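Cyp101j2 (Sphingobium yanoikuyae, PDB 5KYO) is a haem-dependent cytochrome P450 monooxygenase that probably hydroxylates the monoterpene 1,8-cineole by activating dioxygen at its haem iron. Local coordinates at residues D273-S284 with Y413-F424; P315-L324 with K335-V345. One frame throughout, in Å; residues are numbered along the deposited sequence. Where two conformers were deposited one is given.

From the N terminus the chain first reaches the helix of 273-284, whose opening turns lie against the haem, and then runs through Pro315-Leu324 and Lys335-Val345. These two meet as neighbouring antiparallel strands in interaction 2, closing a short loop of ten residues. Not until 413-424 does the chain return to the helix, so interaction 1 closes a far longer loop that contains interaction 2 entirely. The two contacts, with centres about 21 Å apart, touch directly: Ile417 O lies 2.9 Å from Ser318 N, and Gly419 N lies 3.0 Å from Val316 O, both probable hydrogen bonds. Helix, two-stranded hairpin and five-stranded sheet thus converge beside one haem.

Interaction 1: residues D273-S284 with Y413-F424; sequences DTVVNMLGFTFS and YSNGIVGSVKPF. With HEM (protoporphyrin IX containing Fe), chain G.
Helix 273-284 passes over the hairpin of strands 413-414 and 420-421 with its CA atoms nearest at Asn277 and Ser420, 5.1 Å apart, and the spacing opens to 7.6 Å between the CA atoms of Ser284 and Phe424. At the haem end, CG1 of Val418 sits 3.8 Å from Asp273 O, beneath the first turn of the helix. Phe281 carries the middle of the contact. With CG anti to the carbonyl carbon (chi1 -84°), its ring comes down to the hairpin, where CG2 of Val421 lies over one face, 3.7 Å from the centroid and 20° off the normal, a CH-pi contact. Gly419 O approaches the rim of this ring in its plane. The Tyr413 ring is nearly parallel to that of Phe281, at 15°, but slid so far aside that they barely overlap and touch mainly through CE1 of Phe281 and CD2 of Tyr413. Farther along, Ser284 CB lies over one face of the Phe424 ring in a second CH-pi contact, 4.0 Å from the centroid. Outside the two segments, Phe59 and His60 also meet the Phe281 ring edge-to-face.

On the opposite end of the helix from Ser284, Thr274 lays CB 3.4 Å from HEM C3B, while its OG1 bonds back to Gly270 O; this is the distal I-helix region of the P450 fold. One water bridges the backbones, donating to Asn277 O and accepting from Val421 N at 2.8 Å. The chemistry is therefore mostly apolar, and the bridging water satisfies a strand amide that the helix does not meet directly.

Interaction 2: residues P315-L324 with K335-V345; sequences PVVSSAREVL and KAGDMVMAPTV. With HEM (protoporphyrin IX containing Fe), chain G.
Arg321 and Val340 form a hydrogen-bonded pair in the antiparallel strands 318-323 and 339-343, interior strands of the mixed sheet of the P450 fold. Val340 N reaches Arg321 O at 2.7 Å and 167°, whereas the return bond from Arg321 N to Val340 O is more bent, at 141°. Thr344 extends the grip beyond the strands: its N and OG1 both donate to Val317 O, the hydroxyl lying on a lone pair in the carbonyl plane.

The Arg321 side chain shows how this sheet reaches the haem. CB lies 4.0 Å from Val340 O, and CG stands anti to the carbonyl carbon, with the following bend at chi2 (-77°) sending CD and NE away from strand 339-343. CZ lies 3.7 Å from HEM O1A, and NH1 donates to Ser319 OG and Ala320 O, which hold its rotation. NH2 ends the chain on HEM O1A, 2.9 Å away in an almost straight bond, and also bonds to Met96 O. O1A and Ser319 OG both lie at the guanidinium edge, in its plane, as bonding through its N-H groups requires; the cation so close to O1A would probably favour the propionate as an anion. A leucine here would probably leave that propionate without its cationic mate and Ser319 OG free to turn.

On the other face of the sheet, Met339 curls at chi2 and chi3 to bring CE 3.9 Å from Ala320 CB, near Glu322, whose carboxylate is salt-bridged to Lys111. On the Arg321 face, toward the turn, CG2 of Val323 meets CG2 of Val340 at 4.0 Å.

Interaction 1: residues D273-S284 with Y413-F424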
loop_
_atom_site.group_PDB
_atom_site.type_symbol
_atom_site.label_atom_id
_atom_site.label_comp_id
_atom_site.label_asym_id
_atom_site.label_seq_id
_atom_site.Cartn_x
_atom_site.Cartn_y
_atom_site.Cartn_z
ATOM N N ASP A 273 -4.351 3.336 3.564
ATOM C CA ASP A 273 -3.621 2.478 4.524
ATOM C C ASP A 273 -2.144 2.280 4.151
ATOM O O ASP A 273 -1.296 2.199 5.049
ATOM C CB ASP A 273 -4.312 1.115 4.663
ATOM C CG ASP A 273 -5.605 1.192 5.463
ATOM O OD1 ASP A 273 -5.914 2.275 6.008
ATOM O OD2 ASP A 273 -6.317 0.166 5.546
ATOM N N THR A 274 -1.845 2.177 2.851
ATOM C CA THR A 274 -0.455 2.122 2.365
ATOM C C THR A 274 0.418 3.251 2.951
ATOM O O THR A 274 1.421 3.004 3.615
ATOM C CB THR A 274 -0.368 2.203 0.800
ATOM O OG1 THR A 274 -1.163 3.294 0.312
ATOM C CG2 THR A 274 -0.821 0.918 0.119
ATOM N N VAL A 275 0.036 4.493 2.703
ATOM C CA VAL A 275 0.813 5.644 3.184
ATOM C C VAL A 275 0.836 5.735 4.716
ATOM O O VAL A 275 1.906 5.976 5.326
ATOM C CB VAL A 275 0.247 6.949 2.575
ATOM C CG1 VAL A 275 0.810 8.183 3.275
ATOM C CG2 VAL A 275 0.535 6.970 1.080
ATOM N N VAL A 276 -0.317 5.510 5.353
ATOM C CA VAL A 276 -0.397 5.563 6.811
ATOM C C VAL A 276 0.535 4.493 7.436
ATOM O O VAL A 276 1.305 4.770 8.364
ATOM C CB VAL A 276 -1.850 5.348 7.320
ATOM C CG1 VAL A 276 -1.873 5.081 8.825
ATOM C CG2 VAL A 276 -2.756 6.547 7.002
ATOM N N ASN A 277 0.464 3.272 6.907
ATOM C CA ASN A 277 1.270 2.168 7.430
ATOM C C ASN A 277 2.750 2.368 7.122
ATOM O O ASN A 277 3.608 2.092 7.967
ATOM C CB ASN A 277 0.763 0.844 6.874
ATOM C CG ASN A 277 -0.563 0.465 7.459
ATOM O OD1 ASN A 277 -1.136 -0.582 7.143
ATOM N ND2 ASN A 277 -1.075 1.327 8.330
ATOM N N MET A 278 3.053 2.891 5.932
ATOM C CA MET A 278 4.454 3.149 5.586
ATOM C C MET A 278 5.039 4.187 6.534
ATOM O O MET A 278 6.140 4.013 7.050
ATOM C CB MET A 278 4.608 3.631 4.136
ATOM C CG MET A 278 6.042 3.991 3.732
ATOM S SD MET A 278 7.254 2.624 3.854
ATOM C CE MET A 278 6.630 1.530 2.559
ATOM N N LEU A 279 4.306 5.271 6.753
ATOM C CA LEU A 279 4.748 6.302 7.699
ATOM C C LEU A 279 4.914 5.733 9.097
ATOM O O LEU A 279 5.813 6.153 9.850
ATOM C CB LEU A 279 3.764 7.485 7.741
ATOM C CG LEU A 279 3.722 8.412 6.539
ATOM C CD1 LEU A 279 2.431 9.220 6.559
ATOM C CD2 LEU A 279 4.931 9.349 6.585
ATOM N N GLY A 280 4.046 4.793 9.459
ATOM C CA GLY A 280 4.181 4.112 10.736
ATOM C C GLY A 280 5.493 3.374 10.881
ATOM O O GLY A 280 6.160 3.507 11.906
ATOM N N PHE A 281 5.865 2.573 9.878
ATOM C CA PHE A 281 7.133 1.843 9.930
ATOM C C PHE A 281 8.317 2.807 9.929
ATOM O O PHE A 281 9.280 2.614 10.660
ATOM C CB PHE A 281 7.262 0.876 8.756
ATOM C CG PHE A 281 6.594 -0.459 8.979
ATOM C CD1 PHE A 281 7.203 -1.442 9.752
ATOM C CD2 PHE A 281 5.383 -0.759 8.353
ATOM C CE1 PHE A 281 6.605 -2.688 9.934
ATOM C CE2 PHE A 281 4.772 -2.001 8.533
ATOM C CZ PHE A 281 5.390 -2.972 9.325
ATOM N N THR A 282 8.212 3.858 9.116
ATOM C CA THR A 282 9.289 4.836 8.988
ATOM C C THR A 282 9.564 5.505 10.321
ATOM O O THR A 282 10.706 5.473 10.820
ATOM C CB THR A 282 8.960 5.908 7.933
ATOM O OG1 THR A 282 8.815 5.281 6.654
ATOM C CG2 THR A 282 10.076 6.953 7.852
ATOM N N PHE A 283 8.524 6.076 10.924
ATOM C CA PHE A 283 8.750 6.805 12.173
ATOM C C PHE A 283 8.954 5.934 13.419
ATOM O O PHE A 283 9.669 6.357 14.334
ATOM C CB PHE A 283 7.628 7.827 12.397
ATOM C CG PHE A 283 7.877 9.111 11.659
ATOM C CD1 PHE A 283 7.497 9.232 10.331
ATOM C CD2 PHE A 283 8.570 10.153 12.261
ATOM C CE1 PHE A 283 7.749 10.397 9.617
ATOM C CE2 PHE A 283 8.834 11.328 11.559
ATOM C CZ PHE A 283 8.422 11.449 10.234
ATOM N N SER A 284 8.377 4.735 13.478
ATOM C CA SER A 284 8.724 3.848 14.603
ATOM C C SER A 284 10.175 3.420 14.480
ATOM O O SER A 284 10.865 3.251 15.492
ATOM C CB SER A 284 7.801 2.607 14.705
ATOM O OG SER A 284 7.831 1.783 13.547
ATOM N N TYR A 413 3.042 -5.514 15.823
ATOM C CA TYR A 413 2.655 -5.373 14.418
ATOM C C TYR A 413 1.448 -6.204 14.011
ATOM O O TYR A 413 1.184 -7.272 14.582
ATOM C CB TYR A 413 3.806 -5.774 13.506
ATOM C CG TYR A 413 5.151 -5.205 13.875
ATOM C CD1 TYR A 413 5.940 -5.816 14.850
ATOM C CD2 TYR A 413 5.652 -4.079 13.236
ATOM C CE1 TYR A 413 7.167 -5.318 15.183
ATOM C CE2 TYR A 413 6.905 -3.569 13.560
ATOM C CZ TYR A 413 7.654 -4.199 14.540
ATOM O OH TYR A 413 8.901 -3.730 14.898
ATOM N N SER A 414 0.746 -5.731 12.984
ATOM C CA SER A 414 -0.317 -6.518 12.350
ATOM C C SER A 414 0.038 -6.903 10.927
ATOM O O SER A 414 0.763 -6.182 10.234
ATOM C CB SER A 414 -1.644 -5.749 12.323
ATOM O OG SER A 414 -2.128 -5.514 13.633
ATOM N N ASN A 415 -0.496 -8.044 10.497
ATOM C CA ASN A 415 -0.483 -8.431 9.092
ATOM C C ASN A 415 -1.835 -8.166 8.464
ATOM O O ASN A 415 -2.846 -8.079 9.149
ATOM C CB ASN A 415 -0.165 -9.919 8.908
ATOM C CG ASN A 415 1.302 -10.253 9.152
ATOM O OD1 ASN A 415 2.178 -9.901 8.355
ATOM N ND2 ASN A 415 1.565 -10.992 10.220
ATOM N N GLY A 416 -1.846 -8.096 7.151
ATOM C CA GLY A 416 -3.089 -7.976 6.403
ATOM C C GLY A 416 -2.659 -7.654 4.999
ATOM O O GLY A 416 -1.491 -7.827 4.642
ATOM N N ILE A 417 -3.583 -7.192 4.169
ATOM C CA ILE A 417 -3.218 -6.815 2.813
ATOM C C ILE A 417 -2.193 -5.687 2.868
ATOM O O ILE A 417 -1.306 -5.586 2.017
ATOM C CB ILE A 417 -4.451 -6.397 1.990
ATOM C CG1 ILE A 417 -5.344 -7.611 1.744
ATOM C CG2 ILE A 417 -4.048 -5.797 0.661
ATOM C CD1 ILE A 417 -6.433 -7.752 2.737
ATOM N N VAL A 418 -2.325 -4.835 3.877
ATOM C CA VAL A 418 -1.294 -3.836 4.150
ATOM C C VAL A 418 -0.836 -4.044 5.603
ATOM O O VAL A 418 -1.604 -3.851 6.554
ATOM C CB VAL A 418 -1.776 -2.378 3.912
ATOM C CG1 VAL A 418 -0.624 -1.449 4.034
ATOM C CG2 VAL A 418 -2.411 -2.231 2.506
ATOM N N GLY A 419 0.402 -4.505 5.758
ATOM C CA GLY A 419 1.007 -4.665 7.077
ATOM C C GLY A 419 1.125 -3.349 7.810
ATOM O O GLY A 419 1.018 -2.287 7.182
ATOM N N SER A 420 1.363 -3.415 9.123
ATOM C CA SER A 420 1.410 -2.230 9.989
ATOM C C SER A 420 2.130 -2.464 11.322
ATOM O O SER A 420 2.202 -3.585 11.822
ATOM C CB SER A 420 0.002 -1.728 10.303
ATOM O OG SER A 420 -0.776 -2.729 10.948
ATOM N N VAL A 421 2.663 -1.376 11.869
ATOM C CA VAL A 421 3.038 -1.281 13.274
ATOM C C VAL A 421 1.763 -0.817 13.978
ATOM O O VAL A 421 1.136 0.154 13.551
ATOM C CB VAL A 421 4.194 -0.251 13.520
ATOM C CG1 VAL A 421 4.634 -0.253 14.974
ATOM C CG2 VAL A 421 5.364 -0.473 12.580
ATOM N N LYS A 422 1.342 -1.529 15.010
ATOM C CA LYS A 422 0.194 -1.111 15.802
ATOM C C LYS A 422 0.488 0.254 16.451
ATOM O O LYS A 422 1.674 0.582 16.714
ATOM C CB LYS A 422 -0.146 -2.172 16.856
ATOM C CG LYS A 422 -0.492 -3.531 16.260
ATOM C CD LYS A 422 -1.032 -4.473 17.312
ATOM C CE LYS A 422 -1.385 -5.851 16.744
ATOM N NZ LYS A 422 -1.421 -6.858 17.849
ATOM N N PRO A 423 -0.574 1.054 16.690
ATOM C CA PRO A 423 -0.463 2.450 17.134
ATOM C C PRO A 423 0.563 2.657 18.236
ATOM O O PRO A 423 0.551 1.949 19.241
ATOM C CB PRO A 423 -1.874 2.770 17.631
ATOM C CG PRO A 423 -2.754 1.968 16.722
ATOM C CD PRO A 423 -1.985 0.688 16.418
ATOM N N PHE A 424 1.458 3.614 18.038
ATOM C CA PHE A 424 2.513 3.843 19.027
ATOM C C PHE A 424 2.574 5.313 19.412
ATOM O O PHE A 424 2.092 6.179 18.692
ATOM C CB PHE A 424 3.867 3.371 18.485
ATOM C CG PHE A 424 4.253 4.005 17.170
ATOM C CD1 PHE A 424 3.828 3.457 15.961
ATOM C CD2 PHE A 424 5.042 5.152 17.140
ATOM C CE1 PHE A 424 4.186 4.049 14.745
ATOM C CE2 PHE A 424 5.415 5.737 15.935
ATOM C CZ PHE A 424 4.974 5.191 14.735
HETATM C CHA HEM G . -1.206 -0.290 -6.902
HETATM C CHB HEM G . 1.671 -0.159 -2.993
HETATM C CHC HEM G . 0.619 4.580 -2.426
HETATM C CHD HEM G . -2.911 4.149 -5.689
HETATM C C1A HEM G . -0.289 -0.679 -5.955
HETATM C C2A HEM G . 0.395 -1.963 -5.869
HETATM C C3A HEM G . 1.180 -1.923 -4.769
HETATM C C4A HEM G . 1.035 -0.620 -4.139
HETATM C CMA HEM G . 2.113 -3.060 -4.282
HETATM C CAA HEM G . 0.275 -3.177 -6.834
HETATM C CBA HEM G . -0.958 -4.030 -6.550
HETATM C CGA HEM G . -0.966 -5.252 -7.440
HETATM O O1A HEM G . -0.022 -6.086 -7.347
HETATM O O2A HEM G . -1.922 -5.412 -8.243
HETATM C C1B HEM G . 1.674 1.154 -2.535
HETATM C C2B HEM G . 2.525 1.703 -1.483
HETATM C C3B HEM G . 2.221 3.007 -1.328
HETATM C C4B HEM G . 1.179 3.326 -2.273
HETATM C CMB HEM G . 3.593 0.918 -0.678
HETATM C CAB HEM G . 2.812 4.078 -0.363
HETATM C CBB HEM G . 3.857 3.912 0.452
HETATM C C1C HEM G . -0.406 4.885 -3.286
HETATM C C2C HEM G . -0.978 6.201 -3.496
HETATM C C3C HEM G . -1.967 6.073 -4.393
HETATM C C4C HEM G . -2.028 4.679 -4.788
HETATM C CMC HEM G . -0.493 7.461 -2.749
HETATM C CAC HEM G . -2.915 7.123 -4.995
HETATM C CBC HEM G . -2.814 8.444 -4.833
HETATM C C1D HEM G . -2.816 2.916 -6.294
HETATM C C2D HEM G . -3.733 2.394 -7.294
HETATM C C3D HEM G . -3.176 1.039 -7.664
HETATM C C4D HEM G . -2.000 0.839 -6.860
HETATM C CMD HEM G . -5.006 3.005 -7.941
HETATM C CAD HEM G . -3.794 0.064 -8.690
HETATM C CBD HEM G . -2.992 0.055 -9.993
HETATM C CGD HEM G . -3.648 -0.919 -10.954
HETATM O O1D HEM G . -3.898 -0.564 -12.134
HETATM O O2D HEM G . -3.941 -2.060 -10.512
HETATM N NA HEM G . 0.134 0.109 -4.886
HETATM N NB HEM G . 0.870 2.183 -2.981
HETATM N NC HEM G . -1.058 3.984 -4.096
HETATM N ND HEM G . -1.828 1.969 -6.064
HETATM FE FE HEM G . -0.349 2.098 -4.623
HETATM O O HOH W 1 2.456 1.075 10.476
#

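Interaction 2: residues P315-L324 with K335-V345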
loop_
_atom_site.group_PDB
_atom_site.type_symbol
_atom_site.label_atom_id
_atom_site.label_comp_id
_atom_site.label_asym_id
_atom_site.label_seq_id
_atom_site.Cartn_x
_atom_site.Cartn_y
_atom_site.Cartn_z
ATOM N N PRO A 315 8.582 -3.062 2.955
ATOM C CA PRO A 315 7.461 -3.398 2.067
ATOM C C PRO A 315 6.227 -3.743 2.911
ATOM O O PRO A 315 6.403 -4.319 3.979
ATOM C CB PRO A 315 7.978 -4.611 1.289
ATOM C CG PRO A 315 9.045 -5.235 2.234
ATOM C CD PRO A 315 9.676 -4.052 2.896
ATOM N N VAL A 316 5.018 -3.354 2.486
ATOM C CA VAL A 316 3.846 -3.612 3.310
ATOM C C VAL A 316 2.713 -4.376 2.595
ATOM O O VAL A 316 1.888 -5.029 3.247
ATOM C CB VAL A 316 3.263 -2.276 3.883
ATOM C CG1 VAL A 316 4.168 -1.728 4.982
ATOM C CG2 VAL A 316 3.037 -1.227 2.776
ATOM N N VAL A 317 2.681 -4.316 1.270
ATOM C CA VAL A 317 1.528 -4.860 0.522
ATOM C C VAL A 317 1.676 -6.342 0.139
ATOM O O VAL A 317 2.740 -6.769 -0.327
ATOM C CB VAL A 317 1.262 -4.055 -0.756
ATOM C CG1 VAL A 317 0.127 -4.684 -1.565
ATOM C CG2 VAL A 317 0.907 -2.597 -0.400
ATOM N N SER A 318 0.617 -7.118 0.395
ATOM C CA SER A 318 0.491 -8.489 -0.100
ATOM C C SER A 318 -0.724 -8.622 -1.021
ATOM O O SER A 318 -1.875 -8.703 -0.582
ATOM C CB SER A 318 0.395 -9.490 1.059
ATOM O OG SER A 318 1.541 -9.387 1.889
ATOM N N SER A 319 -0.452 -8.658 -2.311
ATOM C CA SER A 319 -1.508 -8.788 -3.295
ATOM C C SER A 319 -1.504 -10.238 -3.771
ATOM O O SER A 319 -0.527 -10.967 -3.541
ATOM C CB SER A 319 -1.289 -7.787 -4.443
ATOM O OG SER A 319 -2.229 -7.940 -5.477
ATOM N N ALA A 320 -2.592 -10.669 -4.400
ATOM C CA ALA A 320 -2.694 -12.049 -4.863
ATOM C C ALA A 320 -3.107 -12.066 -6.324
ATOM O O ALA A 320 -3.336 -11.010 -6.911
ATOM C CB ALA A 320 -3.677 -12.826 -4.012
ATOM N N ARG A 321 -3.175 -13.261 -6.911
ATOM C CA ARG A 321 -3.593 -13.433 -8.303
ATOM C C ARG A 321 -4.453 -14.698 -8.463
ATOM O O ARG A 321 -4.307 -15.664 -7.717
ATOM C CB ARG A 321 -2.378 -13.515 -9.237
ATOM C CG ARG A 321 -1.500 -12.256 -9.306
ATOM C CD ARG A 321 -2.121 -11.161 -10.145
ATOM N NE ARG A 321 -1.251 -9.989 -10.222
ATOM C CZ ARG A 321 -1.183 -9.047 -9.282
ATOM N NH1 ARG A 321 -1.935 -9.134 -8.194
ATOM N NH2 ARG A 321 -0.370 -8.019 -9.434
ATOM N N GLU A 322 -5.366 -14.671 -9.428
ATOM C CA GLU A 322 -6.195 -15.834 -9.715
ATOM C C GLU A 322 -5.642 -16.630 -10.886
ATOM O O GLU A 322 -5.250 -16.083 -11.904
ATOM C CB GLU A 322 -7.639 -15.408 -10.014
ATOM C CG GLU A 322 -8.554 -16.557 -10.387
ATOM C CD GLU A 322 -10.003 -16.135 -10.531
ATOM O OE1 GLU A 322 -10.298 -14.936 -10.370
ATOM O OE2 GLU A 322 -10.851 -17.010 -10.795
ATOM N N VAL A 323 -5.635 -17.943 -10.743
ATOM C CA VAL A 323 -5.275 -18.806 -11.850
ATOM C C VAL A 323 -6.511 -19.016 -12.724
ATOM O O VAL A 323 -7.575 -19.388 -12.222
ATOM C CB VAL A 323 -4.733 -20.133 -11.343
ATOM C CG1 VAL A 323 -4.440 -21.057 -12.490
ATOM C CG2 VAL A 323 -3.456 -19.897 -10.517
ATOM N N LEU A 324 -6.389 -18.745 -14.019
ATOM C CA LEU A 324 -7.542 -18.855 -14.901
ATOM C C LEU A 324 -7.601 -20.216 -15.600
ATOM O O LEU A 324 -8.686 -20.699 -15.928
ATOM C CB LEU A 324 -7.538 -17.728 -15.938
ATOM C CG LEU A 324 -7.300 -16.302 -15.430
ATOM C CD1 LEU A 324 -7.518 -15.310 -16.562
ATOM C CD2 LEU A 324 -8.192 -15.987 -14.237
ATOM N N LYS A 335 -4.854 -25.615 -10.238
ATOM C CA LYS A 335 -6.174 -25.751 -10.832
ATOM C C LYS A 335 -6.688 -24.385 -11.255
ATOM O O LYS A 335 -6.282 -23.364 -10.696
ATOM C CB LYS A 335 -7.146 -26.408 -9.849
ATOM C CG LYS A 335 -6.926 -27.902 -9.626
ATOM C CD LYS A 335 -8.041 -28.493 -8.753
ATOM C CE LYS A 335 -7.921 -30.015 -8.637
ATOM N NZ LYS A 335 -8.874 -30.599 -7.648
ATOM N N ALA A 336 -7.568 -24.355 -12.248
ATOM C CA ALA A 336 -8.253 -23.115 -12.572
ATOM C C ALA A 336 -9.060 -22.693 -11.354
ATOM O O ALA A 336 -9.688 -23.537 -10.703
ATOM C CB ALA A 336 -9.157 -23.281 -13.797
ATOM N N GLY A 337 -9.019 -21.400 -11.036
ATOM C CA GLY A 337 -9.718 -20.859 -9.879
ATOM C C GLY A 337 -8.839 -20.823 -8.634
ATOM O O GLY A 337 -9.256 -20.329 -7.587
ATOM N N ASP A 338 -7.630 -21.362 -8.735
ATOM C CA ASP A 338 -6.698 -21.280 -7.613
ATOM C C ASP A 338 -6.236 -19.828 -7.378
ATOM O O ASP A 338 -6.112 -19.028 -8.313
ATOM C CB ASP A 338 -5.492 -22.197 -7.845
ATOM C CG ASP A 338 -5.780 -23.655 -7.485
ATOM O OD1 ASP A 338 -6.950 -23.980 -7.184
ATOM O OD2 ASP A 338 -4.833 -24.473 -7.497
ATOM N N MET A 339 -5.982 -19.497 -6.115
ATOM C CA MET A 339 -5.465 -18.185 -5.746
ATOM C C MET A 339 -3.988 -18.292 -5.402
ATOM O O MET A 339 -3.571 -19.246 -4.747
ATOM C CB MET A 339 -6.236 -17.610 -4.555
ATOM C CG MET A 339 -7.686 -17.344 -4.853
ATOM S SD MET A 339 -7.821 -16.051 -6.105
ATOM C CE MET A 339 -6.831 -14.768 -5.321
ATOM N N VAL A 340 -3.195 -17.326 -5.850
ATOM C CA VAL A 340 -1.787 -17.303 -5.481
ATOM C C VAL A 340 -1.387 -15.945 -4.906
ATOM O O VAL A 340 -1.457 -14.922 -5.593
ATOM C CB VAL A 340 -0.868 -17.624 -6.670
ATOM C CG1 VAL A 340 0.569 -17.629 -6.201
ATOM C CG2 VAL A 340 -1.240 -18.983 -7.307
ATOM N N MET A 341 -0.973 -15.962 -3.640
ATOM C CA MET A 341 -0.504 -14.762 -2.959
ATOM C C MET A 341 0.958 -14.510 -3.317
ATOM O O MET A 341 1.762 -15.428 -3.346
ATOM C CB MET A 341 -0.689 -14.890 -1.444
ATOM C CG MET A 341 -0.423 -13.619 -0.667
ATOM S SD MET A 341 -1.109 -13.644 0.997
ATOM C CE MET A 341 -2.853 -13.379 0.670
ATOM N N ALA A 342 1.287 -13.260 -3.617
ATOM C CA ALA A 342 2.637 -12.913 -4.048
ATOM C C ALA A 342 3.096 -11.631 -3.361
ATOM O O ALA A 342 3.087 -10.569 -3.971
ATOM C CB ALA A 342 2.680 -12.755 -5.568
ATOM N N PRO A 343 3.490 -11.732 -2.082
ATOM C CA PRO A 343 3.752 -10.537 -1.270
ATOM C C PRO A 343 4.976 -9.736 -1.702
ATOM O O PRO A 343 6.057 -10.285 -1.937
ATOM C CB PRO A 343 3.956 -11.113 0.140
ATOM C CG PRO A 343 3.281 -12.451 0.098
ATOM C CD PRO A 343 3.548 -12.959 -1.276
ATOM N N THR A 344 4.809 -8.421 -1.775
ATOM C CA THR A 344 5.945 -7.560 -2.030
ATOM C C THR A 344 7.000 -7.800 -0.950
ATOM O O THR A 344 8.174 -7.590 -1.188
ATOM C CB THR A 344 5.555 -6.072 -2.053
ATOM O OG1 THR A 344 5.090 -5.688 -0.762
ATOM C CG2 THR A 344 4.418 -5.834 -3.054
ATOM N N VAL A 345 6.550 -8.247 0.221
ATOM C CA VAL A 345 7.397 -8.465 1.398
ATOM C C VAL A 345 8.506 -9.482 1.152
ATOM O O VAL A 345 9.650 -9.266 1.557
ATOM C CB VAL A 345 6.564 -8.947 2.616
ATOM C CG1 VAL A 345 7.458 -9.149 3.846
ATOM C CG2 VAL A 345 5.444 -7.966 2.913
HETATM C CHA HEM G . -1.206 -0.290 -6.902
HETATM C CHB HEM G . 1.671 -0.159 -2.993
HETATM C CHC HEM G . 0.619 4.580 -2.426
HETATM C CHD HEM G . -2.911 4.149 -5.689
HETATM C C1A HEM G . -0.289 -0.679 -5.955
HETATM C C2A HEM G . 0.395 -1.963 -5.869
HETATM C C3A HEM G . 1.180 -1.923 -4.769
HETATM C C4A HEM G . 1.035 -0.620 -4.139
HETATM C CMA HEM G . 2.113 -3.060 -4.282
HETATM C CAA HEM G . 0.275 -3.177 -6.834
HETATM C CBA HEM G . -0.958 -4.030 -6.550
HETATM C CGA HEM G . -0.966 -5.252 -7.440
HETATM O O1A HEM G . -0.022 -6.086 -7.347
HETATM O O2A HEM G . -1.922 -5.412 -8.243
HETATM C C1B HEM G . 1.674 1.154 -2.535
HETATM C C2B HEM G . 2.525 1.703 -1.483
HETATM C C3B HEM G . 2.221 3.007 -1.328
HETATM C C4B HEM G . 1.179 3.326 -2.273
HETATM C CMB HEM G . 3.593 0.918 -0.678
HETATM C CAB HEM G . 2.812 4.078 -0.363
HETATM C CBB HEM G . 3.857 3.912 0.452
HETATM C C1C HEM G . -0.406 4.885 -3.286
HETATM C C2C HEM G . -0.978 6.201 -3.496
HETATM C C3C HEM G . -1.967 6.073 -4.393
HETATM C C4C HEM G . -2.028 4.679 -4.788
HETATM C CMC HEM G . -0.493 7.461 -2.749
HETATM C CAC HEM G . -2.915 7.123 -4.995
HETATM C CBC HEM G . -2.814 8.444 -4.833
HETATM C C1D HEM G . -2.816 2.916 -6.294
HETATM C C2D HEM G . -3.733 2.394 -7.294
HETATM C C3D HEM G . -3.176 1.039 -7.664
HETATM C C4D HEM G . -2.000 0.839 -6.860
HETATM C CMD HEM G . -5.006 3.005 -7.941
HETATM C CAD HEM G . -3.794 0.064 -8.690
HETATM C CBD HEM G . -2.992 0.055 -9.993
HETATM C CGD HEM G . -3.648 -0.919 -10.954
HETATM O O1D HEM G . -3.898 -0.564 -12.134
HETATM O O2D HEM G . -3.941 -2.060 -10.512
HETATM N NA HEM G . 0.134 0.109 -4.886
HETATM N NB HEM G . 0.870 2.183 -2.981
HETATM N NC HEM G . -1.058 3.984 -4.096
HETATM N ND HEM G . -1.828 1.969 -6.064
HETATM FE FE HEM G . -0.349 2.098 -4.623
HETATM O O HOH W 2 4.704 -2.838 -0.358
#